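PT26-6P (Thermococcus sp., PDB 2WB7) is of unknown function but is encoded by a family of mobile extrachromosomal elements from Euryarchaea and displays three domains with novel folds. Local coordinates at residues Val85-Val90 against Gly115-Asp120; Gln70-Ile75 against Ala119-Leu124; Lys170-Ala175 against Asp203-Phe208; Val51-Tyr56 against Leu210-Thr215. All blocks are in the same frame, centred on the assembly; numbering follows the deposited sequence.

Interaction 1. Residues Val85-Val90 against Gly115-Asp120; sequences VHITEV and GGYIAD
The imidazole of His-86 has Gly-116 lying on one face: Gly-116 CA sits 3.6 Å from the centroid of the His-86 ring, only 6° off its normal, so a CH-pi contact is made almost over the ring centre. The same ring also stacks with Tyr-172, and its NE2 is hydrogen-bonded to Glu-174 OE1. The phenol of Tyr-117 is met differently. Val-85 O lies at its edge, 3.5 Å from Tyr-117 CD1, Asp-120 OD2 is at the edge in the ring plane, and Ile-87 CG1 approaches obliquely. Tyr-117 OH is bonded to the backbone N of Arg-113.

Behind these rings is a single antiparallel bridge, in which Val-85 and Tyr-117 form a hydrogen-bonded pair. Val-85 N reaches Tyr-117 O at 2.6 Å in the carbonyl plane (157° at the hydrogen), while Tyr-117 N returns to Val-85 O from above the carbonyl plane and more bent, at 139°. Gly-116 has a positive phi and would carry any CB into the imidazole, so glycine suits the position. An alanine in place of His-86 would remove the imidazole that covers Gly-116 and bonds to Glu-174, and would probably loosen the loop against the strand.

Val-85 and Ile-87 send their side chains into the interior, against Ile-75 and Leu-73 of strand 66-75, and Tyr-117 joins them on Ile-75 and on Leu-122 of strand 120-129. On its other flank strand 85-96 pairs with strand 163-178, where Thr-88 and Glu-89 both face Lys-170 in a classic beta bulge.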
loop_
_atom_site.group_PDB
_atom_site.type_symbol
_atom_site.label_atom_id
_atom_site.label_comp_id
_atom_site.label_asym_id
_atom_site.label_seq_id
_atom_site.Cartn_x
_atom_site.Cartn_y
_atom_site.Cartn_z
ATOM N N VAL A 85 43.042 13.553 -14.031
ATOM C CA VAL A 85 42.618 12.568 -13.054
ATOM C C VAL A 85 42.012 11.369 -13.778
ATOM O O VAL A 85 41.099 11.527 -14.574
ATOM C CB VAL A 85 41.574 13.168 -12.110
ATOM C CG1 VAL A 85 40.979 12.088 -11.253
ATOM C CG2 VAL A 85 42.207 14.247 -11.252
ATOM N N HIS A 86 42.549 10.179 -13.524
ATOM C CA HIS A 86 42.013 8.938 -14.099
ATOM C C HIS A 86 41.206 8.193 -13.048
ATOM O O HIS A 86 41.667 8.038 -11.912
ATOM C CB HIS A 86 43.144 8.020 -14.560
ATOM C CG HIS A 86 43.902 8.528 -15.743
ATOM N ND1 HIS A 86 43.833 7.925 -16.980
ATOM C CD2 HIS A 86 44.757 9.568 -15.876
ATOM C CE1 HIS A 86 44.603 8.580 -17.829
ATOM N NE2 HIS A 86 45.178 9.578 -17.184
ATOM N N ILE A 87 40.017 7.717 -13.408
ATOM C CA ILE A 87 39.239 6.915 -12.462
ATOM C C ILE A 87 39.274 5.459 -12.897
ATOM O O ILE A 87 38.834 5.120 -13.998
ATOM C CB ILE A 87 37.802 7.425 -12.330
ATOM C CG1 ILE A 87 37.805 8.936 -12.157
ATOM C CG2 ILE A 87 37.139 6.803 -11.131
ATOM C CD1 ILE A 87 36.423 9.512 -12.058
ATOM N N THR A 88 39.825 4.599 -12.049
ATOM C CA THR A 88 40.058 3.213 -12.454
ATOM C C THR A 88 38.949 2.284 -12.015
ATOM O O THR A 88 38.713 1.232 -12.634
ATOM C CB THR A 88 41.360 2.669 -11.882
ATOM O OG1 THR A 88 42.367 3.679 -11.970
ATOM C CG2 THR A 88 41.801 1.439 -12.678
ATOM N N GLU A 89 38.273 2.671 -10.941
ATOM C CA GLU A 89 37.239 1.830 -10.390
ATOM C C GLU A 89 36.433 2.571 -9.352
ATOM O O GLU A 89 36.975 3.050 -8.363
ATOM C CB GLU A 89 37.867 0.594 -9.751
ATOM C CG GLU A 89 36.877 -0.278 -9.017
ATOM C CD GLU A 89 37.531 -1.098 -7.922
ATOM O OE1 GLU A 89 37.816 -0.522 -6.847
ATOM O OE2 GLU A 89 37.749 -2.315 -8.134
ATOM N N VAL A 90 35.129 2.671 -9.586
ATOM C CA VAL A 90 34.220 3.149 -8.558
ATOM C C VAL A 90 33.359 1.990 -8.077
ATOM O O VAL A 90 32.905 1.146 -8.860
ATOM C CB VAL A 90 33.333 4.304 -9.045
ATOM C CG1 VAL A 90 32.411 4.779 -7.917
ATOM C CG2 VAL A 90 34.191 5.448 -9.565
ATOM N N GLY A 115 41.749 8.739 -21.500
ATOM C CA GLY A 115 42.658 9.856 -21.304
ATOM C C GLY A 115 42.602 10.504 -19.934
ATOM O O GLY A 115 43.390 11.404 -19.643
ATOM N N GLY A 116 41.692 10.059 -19.077
ATOM C CA GLY A 116 41.520 10.723 -17.788
ATOM C C GLY A 116 40.700 12.001 -17.924
ATOM O O GLY A 116 40.186 12.305 -19.003
ATOM N N TYR A 117 40.584 12.753 -16.829
ATOM C CA TYR A 117 39.666 13.876 -16.749
ATOM C C TYR A 117 40.362 15.071 -16.151
ATOM O O TYR A 117 41.189 14.919 -15.262
ATOM C CB TYR A 117 38.470 13.528 -15.842
ATOM C CG TYR A 117 37.620 12.386 -16.358
ATOM C CD1 TYR A 117 37.859 11.084 -15.952
ATOM C CD2 TYR A 117 36.596 12.613 -17.266
ATOM C CE1 TYR A 117 37.099 10.046 -16.430
ATOM C CE2 TYR A 117 35.830 11.583 -17.751
ATOM C CZ TYR A 117 36.086 10.300 -17.330
ATOM O OH TYR A 117 35.341 9.255 -17.800
ATOM N N ILE A 118 40.014 16.264 -16.618
ATOM C CA ILE A 118 40.391 17.476 -15.909
ATOM C C ILE A 118 39.236 18.463 -15.954
ATOM O O ILE A 118 38.517 18.506 -16.936
ATOM C CB ILE A 118 41.667 18.110 -16.493
ATOM C CG1 ILE A 118 42.081 19.313 -15.643
ATOM C CG2 ILE A 118 41.467 18.471 -17.970
ATOM C CD1 ILE A 118 43.572 19.420 -15.455
ATOM N N ALA A 119 39.055 19.236 -14.885
ATOM C CA ALA A 119 37.902 20.144 -14.755
ATOM C C ALA A 119 36.634 19.583 -15.413
ATOM O O ALA A 119 36.268 19.985 -16.516
ATOM C CB ALA A 119 38.232 21.518 -15.316
ATOM N N ASP A 120 35.964 18.660 -14.724
ATOM C CA ASP A 120 34.842 17.922 -15.302
ATOM C C ASP A 120 33.871 17.398 -14.254
ATOM O O ASP A 120 34.159 17.434 -13.052
ATOM C CB ASP A 120 35.358 16.740 -16.110
ATOM C CG ASP A 120 34.572 16.538 -17.367
ATOM O OD1 ASP A 120 33.449 17.104 -17.426
ATOM O OD2 ASP A 120 35.070 15.842 -18.286
#

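Interaction 2. Residues Gln70-Ile75 against Ala119-Leu124; sequences QIRLEI and ADTLDL
Arg-72 leaves its strand with CG anti to the backbone N (chi1 176°) and bends at chi3 (-146°), which leans the guanidinium toward the neighbouring strand. Asp-123 has CG beside its backbone N and runs side by side with Arg-72, pointing the same way. Thr-121 places CG2 anti to the backbone N, against one face of the guanidinium. The result is a salt bridge with Arg-72 NH1 3.1 Å from Asp-123 OD1, the two planar groups turned 50° apart. The oxygen stands well out of the guanidinium plane, so no N-H is aimed at it. The threonine methyl sits offset toward the rim, Thr-121 CG2 3.7 Å from Arg-72 NE. An alanine at Arg-72 would take away both the ion pair and the cover over the Thr-121 methyl, and would probably leave Asp-123 without its partner across the strands.

Six backbone hydrogen bonds hold the antiparallel strands in register. Ile-71 N and Leu-124 O are 2.8 Å apart, and the bond is nearly straight; the bond from Ile-75 N to Asp-120 O is more bent. Asp-120 OD1 also accepts a hydrogen bond from Thr-121 N.

Ile-71, Leu-73, Ile-75, Leu-122 and Leu-124 share the opposite face, with Asp-120, whose carboxylate leads away, at its end; there Leu-73 CB meets Leu-122 CB at 4.1 Å and Leu-73 CD1 comes within 4.3 Å of Leu-124 CD1. That side turns to Ile-87, Val-85 and Trp-107. The contact is thus largely amphipathic: polar and charged pairs, with a non-directional ion pair, lie on the outer face, and aliphatic chains turn to the domain interior.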
loop_
_atom_site.group_PDB
_atom_site.type_symbol
_atom_site.label_atom_id
_atom_site.label_comp_id
_atom_site.label_asym_id
_atom_site.label_seq_id
_atom_site.Cartn_x
_atom_site.Cartn_y
_atom_site.Cartn_z
ATOM N N GLN A 70 22.075 8.178 -7.249
ATOM C CA GLN A 70 22.988 8.912 -8.110
ATOM C C GLN A 70 24.265 9.281 -7.367
ATOM O O GLN A 70 24.236 9.750 -6.224
ATOM C CB GLN A 70 22.317 10.162 -8.667
ATOM C CG GLN A 70 21.740 9.954 -10.043
ATOM C CD GLN A 70 20.941 11.143 -10.522
ATOM O OE1 GLN A 70 19.850 11.399 -10.028
ATOM N NE2 GLN A 70 21.474 11.867 -11.499
ATOM N N ILE A 71 25.389 9.036 -8.027
ATOM C CA ILE A 71 26.700 9.438 -7.526
ATOM C C ILE A 71 27.325 10.469 -8.467
ATOM O O ILE A 71 27.510 10.212 -9.651
ATOM C CB ILE A 71 27.642 8.240 -7.438
ATOM C CG1 ILE A 71 26.984 7.109 -6.646
ATOM C CG2 ILE A 71 28.963 8.659 -6.818
ATOM C CD1 ILE A 71 27.546 5.718 -6.986
ATOM N N ARG A 72 27.652 11.636 -7.934
ATOM C CA ARG A 72 28.248 12.670 -8.751
ATOM C C ARG A 72 29.713 12.941 -8.384
ATOM O O ARG A 72 30.023 13.329 -7.253
ATOM C CB ARG A 72 27.424 13.942 -8.645
ATOM C CG ARG A 72 28.001 15.105 -9.383
ATOM C CD ARG A 72 27.324 16.359 -8.912
ATOM N NE ARG A 72 27.181 17.324 -9.990
ATOM C CZ ARG A 72 26.216 17.277 -10.905
ATOM N NH1 ARG A 72 25.309 16.300 -10.863
ATOM N NH2 ARG A 72 26.164 18.211 -11.857
ATOM N N LEU A 73 30.604 12.745 -9.353
ATOM C CA LEU A 73 32.034 12.958 -9.162
ATOM C C LEU A 73 32.505 14.254 -9.832
ATOM O O LEU A 73 32.390 14.394 -11.045
ATOM C CB LEU A 73 32.802 11.787 -9.767
ATOM C CG LEU A 73 32.354 10.373 -9.391
ATOM C CD1 LEU A 73 33.303 9.348 -9.983
ATOM C CD2 LEU A 73 32.300 10.241 -7.894
ATOM N N GLU A 74 33.034 15.196 -9.055
ATOM C CA GLU A 74 33.645 16.399 -9.628
ATOM C C GLU A 74 35.158 16.291 -9.714
ATOM O O GLU A 74 35.832 16.115 -8.705
ATOM C CB GLU A 74 33.314 17.638 -8.802
ATOM C CG GLU A 74 31.889 17.692 -8.305
ATOM C CD GLU A 74 31.763 18.505 -7.009
ATOM O OE1 GLU A 74 30.742 18.329 -6.290
ATOM O OE2 GLU A 74 32.700 19.293 -6.699
ATOM N N ILE A 75 35.690 16.401 -10.923
ATOM C CA ILE A 75 37.116 16.619 -11.089
ATOM C C ILE A 75 37.392 18.128 -11.060
ATOM O O ILE A 75 37.041 18.839 -11.997
ATOM C CB ILE A 75 37.630 16.022 -12.405
ATOM C CG1 ILE A 75 36.885 14.724 -12.748
ATOM C CG2 ILE A 75 39.125 15.812 -12.342
ATOM C CD1 ILE A 75 37.019 13.638 -11.738
ATOM N N ALA A 119 39.055 19.236 -14.885
ATOM C CA ALA A 119 37.902 20.144 -14.755
ATOM C C ALA A 119 36.634 19.583 -15.413
ATOM O O ALA A 119 36.268 19.985 -16.516
ATOM C CB ALA A 119 38.232 21.518 -15.316
ATOM N N ASP A 120 35.964 18.660 -14.724
ATOM C CA ASP A 120 34.842 17.922 -15.302
ATOM C C ASP A 120 33.871 17.398 -14.254
ATOM O O ASP A 120 34.159 17.434 -13.052
ATOM C CB ASP A 120 35.358 16.740 -16.110
ATOM C CG ASP A 120 34.572 16.538 -17.367
ATOM O OD1 ASP A 120 33.449 17.104 -17.426
ATOM O OD2 ASP A 120 35.070 15.842 -18.286
ATOM N N THR A 121 32.723 16.899 -14.711
ATOM C CA THR A 121 31.719 16.337 -13.812
ATOM C C THR A 121 31.162 15.035 -14.343
ATOM O O THR A 121 30.785 14.938 -15.505
ATOM C CB THR A 121 30.556 17.291 -13.593
ATOM O OG1 THR A 121 30.997 18.398 -12.812
ATOM C CG2 THR A 121 29.459 16.582 -12.852
ATOM N N LEU A 122 31.110 14.029 -13.483
ATOM C CA LEU A 122 30.669 12.702 -13.888
ATOM C C LEU A 122 29.465 12.238 -13.071
ATOM O O LEU A 122 29.468 12.330 -11.847
ATOM C CB LEU A 122 31.815 11.705 -13.732
ATOM C CG LEU A 122 33.071 12.093 -14.509
ATOM C CD1 LEU A 122 34.101 10.974 -14.486
ATOM C CD2 LEU A 122 32.677 12.462 -15.943
ATOM N N ASP A 123 28.447 11.734 -13.761
ATOM C CA ASP A 123 27.226 11.265 -13.118
ATOM C C ASP A 123 27.096 9.763 -13.257
ATOM O O ASP A 123 26.977 9.251 -14.357
ATOM C CB ASP A 123 25.996 11.929 -13.746
ATOM C CG ASP A 123 25.831 13.392 -13.329
ATOM O OD1 ASP A 123 26.425 13.804 -12.299
ATOM O OD2 ASP A 123 25.096 14.123 -14.039
ATOM N N LEU A 124 27.114 9.062 -12.135
ATOM C CA LEU A 124 26.860 7.628 -12.124
ATOM C C LEU A 124 25.477 7.309 -11.551
ATOM O O LEU A 124 25.057 7.884 -10.536
ATOM C CB LEU A 124 27.933 6.919 -11.300
ATOM C CG LEU A 124 29.361 6.924 -11.840
ATOM C CD1 LEU A 124 30.293 6.423 -10.750
ATOM C CD2 LEU A 124 29.489 6.066 -13.101
#

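Interaction 3. Residues Lys170-Ala175 against Asp203-Phe208; sequences KGYQEA and DKDIDF
Backbone hydrogen bonds carry most of this antiparallel pairing. Phe-208 N points nearly along the C=O axis of Gly-171 at 2.9 Å from Gly-171 O, whereas the return bond from Gly-171 N to Phe-208 O is weak. Gln-173 and Ile-206 exchange two sound bonds, one of them with Gln-173 N above the plane of the Ile-206 carbonyl. At the far end Ala-175 N donates to Lys-204 O at 2.9 Å, and Ala-175 O receives only weak bonds, from the amides of Asp-203 and Lys-204. Those two residues both face Ala-175, a classic beta bulge.

The strands are 163-178 and 198-213, neighbours in an antiparallel sheet that probably belongs to the first immunoglobulin-like domain. The connection carries the short strand 193-195, which pairs back onto 198-213, and is tied to the latter by the disulfide Cys-188 to Cys-199.

Phe-208 holds its CG in the crowded position between backbone N and carbonyl carbon (chi1 61°), and this folds the ring over Gly-171: Gly-171 O lies over one face, 3.2 Å from Phe-208 CD2, and Gly-171 CA makes a CH-pi contact 4.2 Å from the ring centroid. Tyr-172, with a similar chi1 of 64°, runs alongside Asp-205, its CD1 3.8 Å from Asp-205 CG.

Glu-174 OE2 lies 5.2 Å from Asp-205 OD1, like charges near each other; the repulsion is probably eased because each carboxylate has its own partner: Asp-205 OD1 bonds to His-202, and Glu-174 to His-86 and Trp-176. On the other face, Ala-175 CB touches Lys-204 CG at 3.5 Å and Ile-206 CD1 at 4.2 Å.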
loop_
_atom_site.group_PDB
_atom_site.type_symbol
_atom_site.label_atom_id
_atom_site.label_comp_id
_atom_site.label_asym_id
_atom_site.label_seq_id
_atom_site.Cartn_x
_atom_site.Cartn_y
_atom_site.Cartn_z
ATOM N N LYS A 170 38.768 5.019 -6.937
ATOM C CA LYS A 170 40.175 4.717 -7.053
ATOM C C LYS A 170 40.689 5.117 -8.425
ATOM O O LYS A 170 39.948 5.097 -9.417
ATOM C CB LYS A 170 40.408 3.227 -6.818
ATOM C CG LYS A 170 40.071 2.781 -5.413
ATOM C CD LYS A 170 40.426 1.317 -5.203
ATOM C CE LYS A 170 40.052 0.874 -3.796
ATOM N NZ LYS A 170 40.339 -0.577 -3.573
ATOM N N GLY A 171 41.966 5.480 -8.469
ATOM C CA GLY A 171 42.624 5.866 -9.704
ATOM C C GLY A 171 43.848 6.695 -9.388
ATOM O O GLY A 171 44.314 6.708 -8.240
ATOM N N TYR A 172 44.362 7.406 -10.387
ATOM C CA TYR A 172 45.580 8.188 -10.203
ATOM C C TYR A 172 45.579 9.517 -10.939
ATOM O O TYR A 172 44.990 9.642 -12.017
ATOM C CB TYR A 172 46.773 7.381 -10.679
ATOM C CG TYR A 172 46.738 7.096 -12.164
ATOM C CD1 TYR A 172 47.208 8.027 -13.080
ATOM C CD2 TYR A 172 46.239 5.897 -12.644
ATOM C CE1 TYR A 172 47.187 7.767 -14.431
ATOM C CE2 TYR A 172 46.215 5.628 -13.995
ATOM C CZ TYR A 172 46.692 6.562 -14.886
ATOM O OH TYR A 172 46.665 6.300 -16.240
ATOM N N GLN A 173 46.264 10.504 -10.364
ATOM C CA GLN A 173 46.448 11.781 -11.038
ATOM C C GLN A 173 47.808 11.871 -11.719
ATOM O O GLN A 173 48.830 11.459 -11.154
ATOM C CB GLN A 173 46.284 12.953 -10.080
ATOM C CG GLN A 173 46.175 14.271 -10.809
ATOM C CD GLN A 173 45.787 15.402 -9.895
ATOM O OE1 GLN A 173 45.754 15.240 -8.674
ATOM N NE2 GLN A 173 45.499 16.570 -10.478
ATOM N N GLU A 174 47.813 12.418 -12.933
ATOM C CA GLU A 174 49.050 12.666 -13.648
ATOM C C GLU A 174 49.730 13.923 -13.113
ATOM O O GLU A 174 49.067 14.928 -12.824
ATOM C CB GLU A 174 48.777 12.830 -15.134
ATOM C CG GLU A 174 48.272 11.572 -15.825
ATOM C CD GLU A 174 48.072 11.778 -17.326
ATOM O OE1 GLU A 174 46.961 11.502 -17.833
ATOM O OE2 GLU A 174 49.022 12.230 -18.002
ATOM N N ALA A 175 51.054 13.851 -12.971
ATOM C CA ALA A 175 51.871 15.005 -12.605
ATOM C C ALA A 175 52.762 15.362 -13.793
ATOM O O ALA A 175 53.470 14.505 -14.311
ATOM C CB ALA A 175 52.716 14.678 -11.379
ATOM N N ASP A 203 55.759 13.613 -15.760
ATOM C CA ASP A 203 56.634 13.177 -14.676
ATOM C C ASP A 203 56.215 11.871 -13.990
ATOM O O ASP A 203 56.774 10.817 -14.259
ATOM C CB ASP A 203 56.757 14.286 -13.629
ATOM C CG ASP A 203 57.751 13.946 -12.548
ATOM O OD1 ASP A 203 58.745 13.251 -12.855
ATOM O OD2 ASP A 203 57.546 14.369 -11.389
ATOM N N LYS A 204 55.249 11.953 -13.085
ATOM C CA LYS A 204 54.841 10.785 -12.301
ATOM C C LYS A 204 53.320 10.584 -12.268
ATOM O O LYS A 204 52.559 11.395 -12.803
ATOM C CB LYS A 204 55.375 10.907 -10.874
ATOM C CG LYS A 204 54.930 12.185 -10.177
ATOM C CD LYS A 204 55.906 12.546 -9.056
ATOM C CE LYS A 204 55.527 13.877 -8.396
ATOM N NZ LYS A 204 56.270 14.095 -7.125
ATOM N N ASP A 205 52.896 9.487 -11.642
ATOM C CA ASP A 205 51.482 9.193 -11.423
ATOM C C ASP A 205 51.229 8.991 -9.929
ATOM O O ASP A 205 51.965 8.273 -9.263
ATOM C CB ASP A 205 51.070 7.953 -12.216
ATOM C CG ASP A 205 50.986 8.224 -13.700
ATOM O OD1 ASP A 205 50.780 9.399 -14.067
ATOM O OD2 ASP A 205 51.125 7.278 -14.501
ATOM N N ILE A 206 50.193 9.629 -9.401
ATOM C CA ILE A 206 49.948 9.625 -7.959
ATOM C C ILE A 206 48.610 8.974 -7.583
ATOM O O ILE A 206 47.545 9.527 -7.850
ATOM C CB ILE A 206 49.967 11.060 -7.406
ATOM C CG1 ILE A 206 51.274 11.760 -7.791
ATOM C CG2 ILE A 206 49.757 11.054 -5.901
ATOM C CD1 ILE A 206 51.188 13.283 -7.760
ATOM N N ASP A 207 48.670 7.813 -6.942
ATOM C CA ASP A 207 47.474 7.062 -6.583
ATOM C C ASP A 207 46.613 7.696 -5.492
ATOM O O ASP A 207 47.124 8.343 -4.570
ATOM C CB ASP A 207 47.865 5.649 -6.178
ATOM C CG ASP A 207 48.377 4.855 -7.342
ATOM O OD1 ASP A 207 48.917 3.746 -7.133
ATOM O OD2 ASP A 207 48.237 5.353 -8.477
ATOM N N PHE A 208 45.297 7.515 -5.616
ATOM C CA PHE A 208 44.367 7.913 -4.569
ATOM C C PHE A 208 43.279 6.864 -4.380
ATOM O O PHE A 208 42.953 6.090 -5.287
ATOM C CB PHE A 208 43.732 9.281 -4.862
ATOM C CG PHE A 208 42.945 9.319 -6.139
ATOM C CD1 PHE A 208 41.602 8.937 -6.164
ATOM C CD2 PHE A 208 43.545 9.727 -7.316
ATOM C CE1 PHE A 208 40.877 8.957 -7.343
ATOM C CE2 PHE A 208 42.823 9.761 -8.502
ATOM C CZ PHE A 208 41.487 9.368 -8.516
#

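Interaction 4. Residues Val51-Tyr56 against Leu210-Thr215; sequences VLIHIY and LKAETT
Side chains make most of this contact, without any backbone pairing between the strands. Val-51, Ile-53 and Ile-55 point across at Leu-210 and Ala-212, while Thr-214 comes in from the side, by its methyl. Ile-53 is the central bump. Its CG2 presses on the methyl of Ala-212 (Ile-53 CG2 to Ala-212 CB 3.8 Å), while the longer arm, extended beyond CG1, passes beside that small residue so that Ile-53 CD1 rests 4.0 Å from Leu-210 CB. Having only a methyl, Ala-212 lets the backbones approach most closely here, with CA atoms 6.5 Å apart.

On one flank Leu-210 reaches across obliquely, its CD1 tucked under Val-51, 3.7 Å from Val-51 CB and against the Val-51 backbone. On the other flank Ile-55 and Thr-214 cross at about a right angle, with Ile-55 CD1 3.7 Å from Thr-214 CG2. Thr-214 turns this methyl inward while its hydroxyl bonds to Glu-164 and to the amide of Ile-165. Val-169 and Val-167 of strand 163-178 extend the apolar surface beneath Ile-53 and Ile-55.

The short strand segments run 29° apart and belong to different sheets, so this is the face-to-face packing of a beta sandwich, as expected in an immunoglobulin-like domain.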
loop_
_atom_site.group_PDB
_atom_site.type_symbol
_atom_site.label_atom_id
_atom_site.label_comp_id
_atom_site.label_asym_id
_atom_site.label_seq_id
_atom_site.Cartn_x
_atom_site.Cartn_y
_atom_site.Cartn_z
ATOM N N VAL A 51 39.005 14.341 -6.184
ATOM C CA VAL A 51 37.635 14.143 -6.631
ATOM C C VAL A 51 36.684 14.482 -5.481
ATOM O O VAL A 51 36.897 14.075 -4.338
ATOM C CB VAL A 51 37.393 12.689 -7.077
ATOM C CG1 VAL A 51 36.028 12.555 -7.704
ATOM C CG2 VAL A 51 38.463 12.242 -8.038
ATOM N N LEU A 52 35.653 15.259 -5.784
ATOM C CA LEU A 52 34.587 15.513 -4.832
ATOM C C LEU A 52 33.500 14.483 -5.101
ATOM O O LEU A 52 33.153 14.233 -6.258
ATOM C CB LEU A 52 34.035 16.931 -4.984
ATOM C CG LEU A 52 34.726 18.036 -4.180
ATOM C CD1 LEU A 52 34.609 17.792 -2.656
ATOM C CD2 LEU A 52 36.178 18.157 -4.611
ATOM N N ILE A 53 32.979 13.864 -4.043
ATOM C CA ILE A 53 31.972 12.817 -4.197
ATOM C C ILE A 53 30.657 13.233 -3.559
ATOM O O ILE A 53 30.631 13.613 -2.390
ATOM C CB ILE A 53 32.435 11.491 -3.561
ATOM C CG1 ILE A 53 33.884 11.185 -3.967
ATOM C CG2 ILE A 53 31.484 10.360 -3.938
ATOM C CD1 ILE A 53 34.377 9.791 -3.581
ATOM N N HIS A 54 29.578 13.169 -4.339
ATOM C CA HIS A 54 28.224 13.393 -3.837
ATOM C C HIS A 54 27.302 12.219 -4.154
ATOM O O HIS A 54 27.327 11.666 -5.264
ATOM C CB HIS A 54 27.648 14.682 -4.408
ATOM C CG HIS A 54 28.409 15.904 -4.001
ATOM N ND1 HIS A 54 28.091 16.637 -2.878
ATOM C CD2 HIS A 54 29.490 16.509 -4.555
ATOM C CE1 HIS A 54 28.938 17.645 -2.759
ATOM N NE2 HIS A 54 29.796 17.590 -3.765
ATOM N N ILE A 55 26.501 11.843 -3.158
ATOM C CA ILE A 55 25.517 10.768 -3.283
ATOM C C ILE A 55 24.096 11.309 -3.158
ATOM O O ILE A 55 23.784 12.078 -2.234
ATOM C CB ILE A 55 25.723 9.682 -2.207
ATOM C CG1 ILE A 55 27.165 9.182 -2.230
ATOM C CG2 ILE A 55 24.755 8.531 -2.411
ATOM C CD1 ILE A 55 27.500 8.284 -1.076
ATOM N N TYR A 56 23.237 10.902 -4.089
ATOM C CA TYR A 56 21.841 11.328 -4.083
ATOM C C TYR A 56 20.857 10.163 -4.195
ATOM O O TYR A 56 21.083 9.207 -4.948
ATOM C CB TYR A 56 21.578 12.279 -5.243
ATOM C CG TYR A 56 22.512 13.447 -5.313
ATOM C CD1 TYR A 56 22.208 14.638 -4.671
ATOM C CD2 TYR A 56 23.692 13.367 -6.039
ATOM C CE1 TYR A 56 23.058 15.709 -4.732
ATOM C CE2 TYR A 56 24.545 14.437 -6.119
ATOM C CZ TYR A 56 24.224 15.611 -5.461
ATOM O OH TYR A 56 25.082 16.690 -5.532
ATOM N N LEU A 210 39.596 7.428 -2.691
ATOM C CA LEU A 210 38.675 8.316 -2.017
ATOM C C LEU A 210 37.439 7.528 -1.634
ATOM O O LEU A 210 37.048 6.571 -2.318
ATOM C CB LEU A 210 38.357 9.535 -2.892
ATOM C CG LEU A 210 39.603 10.376 -3.223
ATOM C CD1 LEU A 210 39.269 11.604 -4.071
ATOM C CD2 LEU A 210 40.354 10.794 -1.957
ATOM N N LYS A 211 36.845 7.910 -0.517
ATOM C CA LYS A 211 35.722 7.176 0.017
ATOM C C LYS A 211 34.740 8.142 0.657
ATOM O O LYS A 211 35.126 9.030 1.422
ATOM C CB LYS A 211 36.206 6.129 1.021
ATOM C CG LYS A 211 35.298 5.951 2.231
ATOM C CD LYS A 211 36.056 5.257 3.369
ATOM C CE LYS A 211 35.243 5.230 4.662
ATOM N NZ LYS A 211 34.022 4.381 4.522
ATOM N N ALA A 212 33.470 7.974 0.306
ATOM C CA ALA A 212 32.393 8.781 0.851
ATOM C C ALA A 212 31.331 7.859 1.430
ATOM O O ALA A 212 31.243 6.685 1.075
ATOM C CB ALA A 212 31.802 9.695 -0.226
ATOM N N GLU A 213 30.533 8.398 2.337
ATOM C CA GLU A 213 29.490 7.634 2.991
ATOM C C GLU A 213 28.328 8.553 3.353
ATOM O O GLU A 213 28.513 9.753 3.532
ATOM C CB GLU A 213 30.052 6.980 4.240
ATOM C CG GLU A 213 29.068 6.180 5.045
ATOM C CD GLU A 213 29.757 5.485 6.182
ATOM O OE1 GLU A 213 29.286 5.621 7.336
ATOM O OE2 GLU A 213 30.792 4.828 5.907
ATOM N N THR A 214 27.131 7.993 3.459
ATOM C CA THR A 214 25.965 8.799 3.789
ATOM C C THR A 214 25.757 8.844 5.293
ATOM O O THR A 214 26.436 8.141 6.040
ATOM C CB THR A 214 24.695 8.278 3.086
ATOM O OG1 THR A 214 24.483 6.904 3.429
ATOM C CG2 THR A 214 24.851 8.387 1.574
ATOM N N THR A 215 24.818 9.672 5.733
ATOM C CA THR A 215 24.524 9.766 7.155
ATOM C C THR A 215 23.023 9.712 7.396
ATOM O O THR A 215 22.291 10.586 6.945
ATOM C CB THR A 215 25.085 11.078 7.751
ATOM O OG1 THR A 215 26.316 11.420 7.092
ATOM C CG2 THR A 215 25.328 10.922 9.252
#

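Overall arrangement
From the N terminus, 51-56 opens interaction 4, 70-75 opens interaction 2 and 85-90 opens interaction 1. The loop 115-120 then closes interaction 1, and the chain runs straight on through the shared Ala-119 and Asp-120 to close interaction 2, which therefore encloses it. Interaction 3 follows in series, opening at 170-175 and closing at 203-208, before 210-215 returns to 51-56 and closes interaction 4 around the other three. None cross. Interaction 2 pairs strands of the mixed sheet and interaction 3 strands of the antiparallel sheet; interaction 4 packs these sheets together, and interaction 1 ties the antiparallel sheet to the loop entering strand 120-129.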